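Local atomic coordinates of MccF (Escherichia coli, PDB entry 4IIY), a protein that probably hydrolyses the amide bond of processed microcin C7 as a serine carboxypeptidase of the S66 family, giving its host self-immunity. Residues Ile110-Ser115 with Pro138-Gly143; Ile161-Pro166 with Met342-Leu347. The protein carries 1 engineered substitution. All blocks are in the same frame, centred on the assembly; numbering follows the deposited sequence.

Interaction 1: residues Ile110-Ser115 with Pro138-Gly143; sequences ITCIMS and PKIIIG
The beta-alpha-beta unit of strand 110-115, helix 131-136 and strand 140-143 sets I113 beside I141 as parallel neighbours within the mixed sheet of the N-terminal domain. I113 N gives a short bond of 2.7 Å to I140 O, and I113 O in turn accepts I142 N; I140 N to T111 O and S115 N to I142 O complete the ladder. On one face the side chains of I113 and I141 lie side by side and point the same way, I141 CD1 reaching I113 CB at 3.7 Å, while helix 94-105 packs on I113. On the other, with chi1 at 172°, C112 SG is swung away from its own N and comes to I142 CG2, 3.7 Å away, and helix 178-191 packs on I142. Where the strands begin, K139 runs extended past I113, its CD 3.8 Å from I113 CD1, then bends at its last torsion (chi4 -60°) to bring NZ 2.8 Å from I110 O, in the carbonyl plane. NZ also bonds N107 O. A methionine in its place would probably leave the carbonyls of I110 and N107 without their ammonium donor. Two carbonyl oxygens thus share this buried lysine's ammonium, which likely favours its charged form.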
loop_
_atom_site.group_PDB
_atom_site.type_symbol
_atom_site.label_atom_id
_atom_site.label_comp_id
_atom_site.label_asym_id
_atom_site.label_seq_id
_atom_site.Cartn_x
_atom_site.Cartn_y
_atom_site.Cartn_z
ATOM N N ILE B 110 -11.756 -27.778 -17.187
ATOM C CA ILE B 110 -10.686 -26.782 -17.121
ATOM C C ILE B 110 -9.478 -27.301 -16.344
ATOM O O ILE B 110 -9.611 -27.754 -15.211
ATOM C CB ILE B 110 -11.206 -25.461 -16.505
ATOM C CG1 ILE B 110 -12.281 -24.860 -17.404
ATOM C CG2 ILE B 110 -10.064 -24.466 -16.318
ATOM C CD1 ILE B 110 -12.901 -23.582 -16.879
ATOM N N THR B 111 -8.300 -27.240 -16.957
ATOM C CA THR B 111 -7.067 -27.670 -16.303
ATOM C C THR B 111 -6.317 -26.484 -15.674
ATOM O O THR B 111 -5.614 -26.637 -14.678
ATOM C CB THR B 111 -6.135 -28.400 -17.299
ATOM O OG1 THR B 111 -6.772 -29.603 -17.751
ATOM C CG2 THR B 111 -4.810 -28.766 -16.660
ATOM N N CYS B 112 -6.465 -25.308 -16.284
ATOM C CA CYS B 112 -5.724 -24.111 -15.889
ATOM C C CYS B 112 -6.669 -22.922 -15.852
ATOM O O CYS B 112 -7.432 -22.700 -16.799
ATOM C CB CYS B 112 -4.575 -23.854 -16.873
ATOM S SG CYS B 112 -3.681 -22.296 -16.662
ATOM N N ILE B 113 -6.628 -22.189 -14.743
ATOM C CA ILE B 113 -7.384 -20.953 -14.565
ATOM C C ILE B 113 -6.390 -19.793 -14.596
ATOM O O ILE B 113 -5.515 -19.699 -13.731
ATOM C CB ILE B 113 -8.169 -20.972 -13.239
ATOM C CG1 ILE B 113 -9.232 -22.077 -13.278
ATOM C CG2 ILE B 113 -8.810 -19.620 -12.962
ATOM C CD1 ILE B 113 -9.991 -22.256 -11.973
ATOM N N MET B 114 -6.522 -18.942 -15.612
ATOM C CA MET B 114 -5.543 -17.907 -15.932
ATOM C C MET B 114 -6.155 -16.513 -15.835
ATOM O O MET B 114 -7.220 -16.248 -16.395
ATOM C CB MET B 114 -5.015 -18.133 -17.355
ATOM C CG MET B 114 -4.020 -17.081 -17.846
ATOM S SD MET B 114 -3.451 -17.395 -19.542
ATOM C CE MET B 114 -2.420 -18.844 -19.279
ATOM N N SER B 115 -5.479 -15.617 -15.124
ATOM C CA SER B 115 -5.896 -14.230 -15.061
ATOM C C SER B 115 -5.828 -13.572 -16.430
ATOM O O SER B 115 -4.885 -13.820 -17.178
ATOM C CB SER B 115 -4.973 -13.497 -14.093
ATOM O OG SER B 115 -5.244 -12.114 -14.070
ATOM N N PRO B 138 -8.504 -29.407 -7.578
ATOM C CA PRO B 138 -7.315 -28.565 -7.749
ATOM C C PRO B 138 -7.012 -28.318 -9.222
ATOM O O PRO B 138 -7.125 -29.231 -10.050
ATOM C CB PRO B 138 -6.197 -29.371 -7.076
ATOM C CG PRO B 138 -6.748 -30.746 -6.868
ATOM C CD PRO B 138 -8.231 -30.625 -6.795
ATOM N N LYS B 139 -6.661 -27.079 -9.545
ATOM C CA LYS B 139 -6.295 -26.703 -10.905
ATOM C C LYS B 139 -5.069 -25.809 -10.841
ATOM O O LYS B 139 -4.722 -25.298 -9.774
ATOM C CB LYS B 139 -7.447 -25.964 -11.602
ATOM C CG LYS B 139 -8.713 -26.818 -11.794
ATOM C CD LYS B 139 -9.857 -25.995 -12.371
ATOM C CE LYS B 139 -11.193 -26.719 -12.249
ATOM N NZ LYS B 139 -11.214 -28.034 -12.963
ATOM N N ILE B 140 -4.408 -25.639 -11.979
ATOM C CA ILE B 140 -3.324 -24.680 -12.096
ATOM C C ILE B 140 -3.913 -23.273 -12.109
ATOM O O ILE B 140 -4.676 -22.925 -13.009
ATOM C CB ILE B 140 -2.537 -24.911 -13.396
ATOM C CG1 ILE B 140 -1.916 -26.314 -13.402
ATOM C CG2 ILE B 140 -1.470 -23.825 -13.576
ATOM C CD1 ILE B 140 -1.418 -26.754 -14.761
ATOM N N ILE B 141 -3.574 -22.468 -11.106
ATOM C CA ILE B 141 -4.045 -21.090 -11.025
ATOM C C ILE B 141 -2.832 -20.206 -11.274
ATOM O O ILE B 141 -1.818 -20.350 -10.585
ATOM C CB ILE B 141 -4.632 -20.761 -9.631
ATOM C CG1 ILE B 141 -5.589 -21.857 -9.150
ATOM C CG2 ILE B 141 -5.289 -19.380 -9.643
ATOM C CD1 ILE B 141 -6.775 -22.059 -10.008
ATOM N N ILE B 142 -2.922 -19.321 -12.262
ATOM C CA ILE B 142 -1.762 -18.566 -12.721
ATOM C C ILE B 142 -2.103 -17.116 -13.071
ATOM O O ILE B 142 -3.163 -16.816 -13.634
ATOM C CB ILE B 142 -1.067 -19.299 -13.905
ATOM C CG1 ILE B 142 0.295 -18.675 -14.244
ATOM C CG2 ILE B 142 -1.988 -19.365 -15.129
ATOM C CD1 ILE B 142 1.161 -19.593 -15.088
ATOM N N GLY B 143 -1.196 -16.223 -12.689
ATOM C CA GLY B 143 -1.279 -14.809 -13.015
ATOM C C GLY B 143 -0.203 -14.085 -12.232
ATOM O O GLY B 143 0.696 -14.718 -11.674
#

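Interaction 2: residues Ile161-Pro166 with Met342-Leu347; sequences ITFYGP and MLTLPL
Strands 162-164 and 345-347 run antiparallel but splayed, at 133°, with Y164 and L345 a hydrogen-bonded pair: Y164 N to L345 O is 2.8 Å and L345 N to Y164 O 2.9 Å, each donor tilted from the carbonyl plane. The N-H of L347 makes a nearly straight hydrogen bond to T162 O (N to O 2.9 Å). Beyond it, water 1 accepts from T162 N and donates to L347 O. F163 and P346 form the non-hydrogen-bonded pair, and P346 CB approaches the F163 ring obliquely, 3.7 Å from CE1; I161 CG2 touches the same CB. Strand 345-347 is the antiparallel edge of the otherwise parallel N-terminal sheet, so a piece of chain from the C-terminal half completes it. On the opposite face L347 CD1 packs against Y164 CB. The Y164 ring leads away from strand 345-347 (chi1 -150°), and its OH bonds E270, predicted to belong to the charge relay, and the backbone N of A145, the engineered residue at the predicted nucleophile position. The extended M342 side chain crosses that of Y164 at about a right angle, its CE coming obliquely to the ring, 3.9 Å from Y164 CD2, while its SD lies 3.6 Å from G165 C.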
loop_
_atom_site.group_PDB
_atom_site.type_symbol
_atom_site.label_atom_id
_atom_site.label_comp_id
_atom_site.label_asym_id
_atom_site.label_seq_id
_atom_site.Cartn_x
_atom_site.Cartn_y
_atom_site.Cartn_z
ATOM N N ILE B 161 -0.454 -25.301 -4.462
ATOM C CA ILE B 161 0.656 -24.635 -5.125
ATOM C C ILE B 161 0.129 -23.934 -6.373
ATOM O O ILE B 161 -0.314 -24.581 -7.331
ATOM C CB ILE B 161 1.776 -25.626 -5.477
ATOM C CG1 ILE B 161 2.281 -26.315 -4.199
ATOM C CG2 ILE B 161 2.893 -24.915 -6.234
ATOM C CD1 ILE B 161 2.704 -25.357 -3.095
ATOM N N THR B 162 0.120 -22.602 -6.307
ATOM C CA THR B 162 -0.288 -21.726 -7.404
ATOM C C THR B 162 0.957 -21.115 -8.061
ATOM O O THR B 162 2.079 -21.322 -7.589
ATOM C CB THR B 162 -1.221 -20.602 -6.908
ATOM O OG1 THR B 162 -0.505 -19.722 -6.028
ATOM C CG2 THR B 162 -2.428 -21.180 -6.195
ATOM N N PHE B 163 0.760 -20.379 -9.158
ATOM C CA PHE B 163 1.869 -19.973 -10.021
ATOM C C PHE B 163 1.925 -18.482 -10.294
ATOM O O PHE B 163 0.930 -17.882 -10.708
ATOM C CB PHE B 163 1.789 -20.736 -11.347
ATOM C CG PHE B 163 1.955 -22.217 -11.184
ATOM C CD1 PHE B 163 3.187 -22.812 -11.374
ATOM C CD2 PHE B 163 0.891 -23.003 -10.771
ATOM C CE1 PHE B 163 3.343 -24.186 -11.178
ATOM C CE2 PHE B 163 1.044 -24.370 -10.568
ATOM C CZ PHE B 163 2.272 -24.957 -10.775
ATOM N N TYR B 164 3.102 -17.900 -10.058
ATOM C CA TYR B 164 3.386 -16.534 -10.467
ATOM C C TYR B 164 3.842 -16.622 -11.911
ATOM O O TYR B 164 4.905 -17.176 -12.190
ATOM C CB TYR B 164 4.485 -15.897 -9.603
ATOM C CG TYR B 164 4.303 -14.399 -9.499
ATOM C CD1 TYR B 164 3.283 -13.879 -8.711
ATOM C CD2 TYR B 164 5.098 -13.506 -10.218
ATOM C CE1 TYR B 164 3.067 -12.536 -8.613
ATOM C CE2 TYR B 164 4.893 -12.130 -10.125
ATOM C CZ TYR B 164 3.865 -11.661 -9.314
ATOM O OH TYR B 164 3.579 -10.311 -9.194
ATOM N N GLY B 165 3.047 -16.111 -12.838
ATOM C CA GLY B 165 3.350 -16.298 -14.240
ATOM C C GLY B 165 2.362 -15.571 -15.119
ATOM O O GLY B 165 1.616 -14.710 -14.647
ATOM N N PRO B 166 2.355 -15.914 -16.414
ATOM C CA PRO B 166 1.591 -15.163 -17.412
ATOM C C PRO B 166 0.119 -14.930 -17.106
ATOM O O PRO B 166 -0.595 -15.825 -16.642
ATOM C CB PRO B 166 1.696 -16.046 -18.660
ATOM C CG PRO B 166 3.006 -16.723 -18.523
ATOM C CD PRO B 166 3.286 -16.867 -17.045
ATOM N N MET B 342 8.661 -13.172 -19.371
ATOM C CA MET B 342 8.351 -13.556 -18.008
ATOM C C MET B 342 8.428 -15.071 -17.855
ATOM O O MET B 342 7.847 -15.805 -18.654
ATOM C CB MET B 342 6.942 -13.082 -17.666
ATOM C CG MET B 342 6.585 -13.283 -16.215
ATOM S SD MET B 342 4.813 -13.105 -15.920
ATOM C CE MET B 342 4.906 -13.076 -14.130
ATOM N N LEU B 343 9.150 -15.526 -16.837
ATOM C CA LEU B 343 9.222 -16.942 -16.499
ATOM C C LEU B 343 8.052 -17.308 -15.581
ATOM O O LEU B 343 7.469 -16.437 -14.930
ATOM C CB LEU B 343 10.543 -17.237 -15.787
ATOM C CG LEU B 343 11.796 -16.814 -16.566
ATOM C CD1 LEU B 343 13.045 -16.926 -15.701
ATOM C CD2 LEU B 343 11.954 -17.635 -17.840
ATOM N N THR B 344 7.718 -18.590 -15.529
ATOM C CA THR B 344 6.658 -19.113 -14.669
ATOM C C THR B 344 7.279 -19.720 -13.405
ATOM O O THR B 344 8.217 -20.529 -13.506
ATOM C CB THR B 344 5.823 -20.160 -15.430
ATOM O OG1 THR B 344 5.076 -19.508 -16.463
ATOM C CG2 THR B 344 4.855 -20.866 -14.497
ATOM N N LEU B 345 6.759 -19.347 -12.232
ATOM C CA LEU B 345 7.328 -19.750 -10.944
ATOM C C LEU B 345 6.261 -20.321 -10.006
ATOM O O LEU B 345 5.313 -19.621 -9.638
ATOM C CB LEU B 345 7.954 -18.529 -10.269
ATOM C CG LEU B 345 8.581 -18.739 -8.892
ATOM C CD1 LEU B 345 9.855 -19.555 -9.001
ATOM C CD2 LEU B 345 8.864 -17.398 -8.225
ATOM N N PRO B 346 6.401 -21.587 -9.592
ATOM C CA PRO B 346 5.484 -22.087 -8.560
ATOM C C PRO B 346 5.801 -21.413 -7.223
ATOM O O PRO B 346 6.976 -21.246 -6.875
ATOM C CB PRO B 346 5.805 -23.585 -8.503
ATOM C CG PRO B 346 7.245 -23.675 -8.924
ATOM C CD PRO B 346 7.415 -22.586 -9.974
ATOM N N LEU B 347 4.768 -21.018 -6.491
ATOM C CA LEU B 347 4.927 -20.427 -5.167
ATOM C C LEU B 347 4.589 -21.431 -4.068
ATOM O O LEU B 347 3.605 -22.164 -4.171
ATOM C CB LEU B 347 4.011 -19.215 -5.020
ATOM C CG LEU B 347 4.243 -18.066 -6.000
ATOM C CD1 LEU B 347 3.115 -17.059 -5.899
ATOM C CD2 LEU B 347 5.568 -17.407 -5.722
HETATM O O HOH W 1 1.054 -21.073 -3.958
#

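How the interactions relate
From the N terminus, strand 110-115 comes first; interaction 1 closes when the chain returns through helix 131-136 to strand 140-143, 22 residues intervening. The chain then runs through helix 148-158 to strand 162-164, where interaction 2 opens, to close only 175 residues later, after much of the second sheet has been built. The two loops are in series, neither nested nor crossing. They share one sheet: strands 140-143 and 162-164 are neighbours, with probable hydrogen bonds from F163 N to I141 O (2.9 Å) and from G165 N to G143 O. Interaction 1 is thus local to the N-terminal domain, whereas interaction 2 joins that domain's sheet to the C-terminal part of the chain.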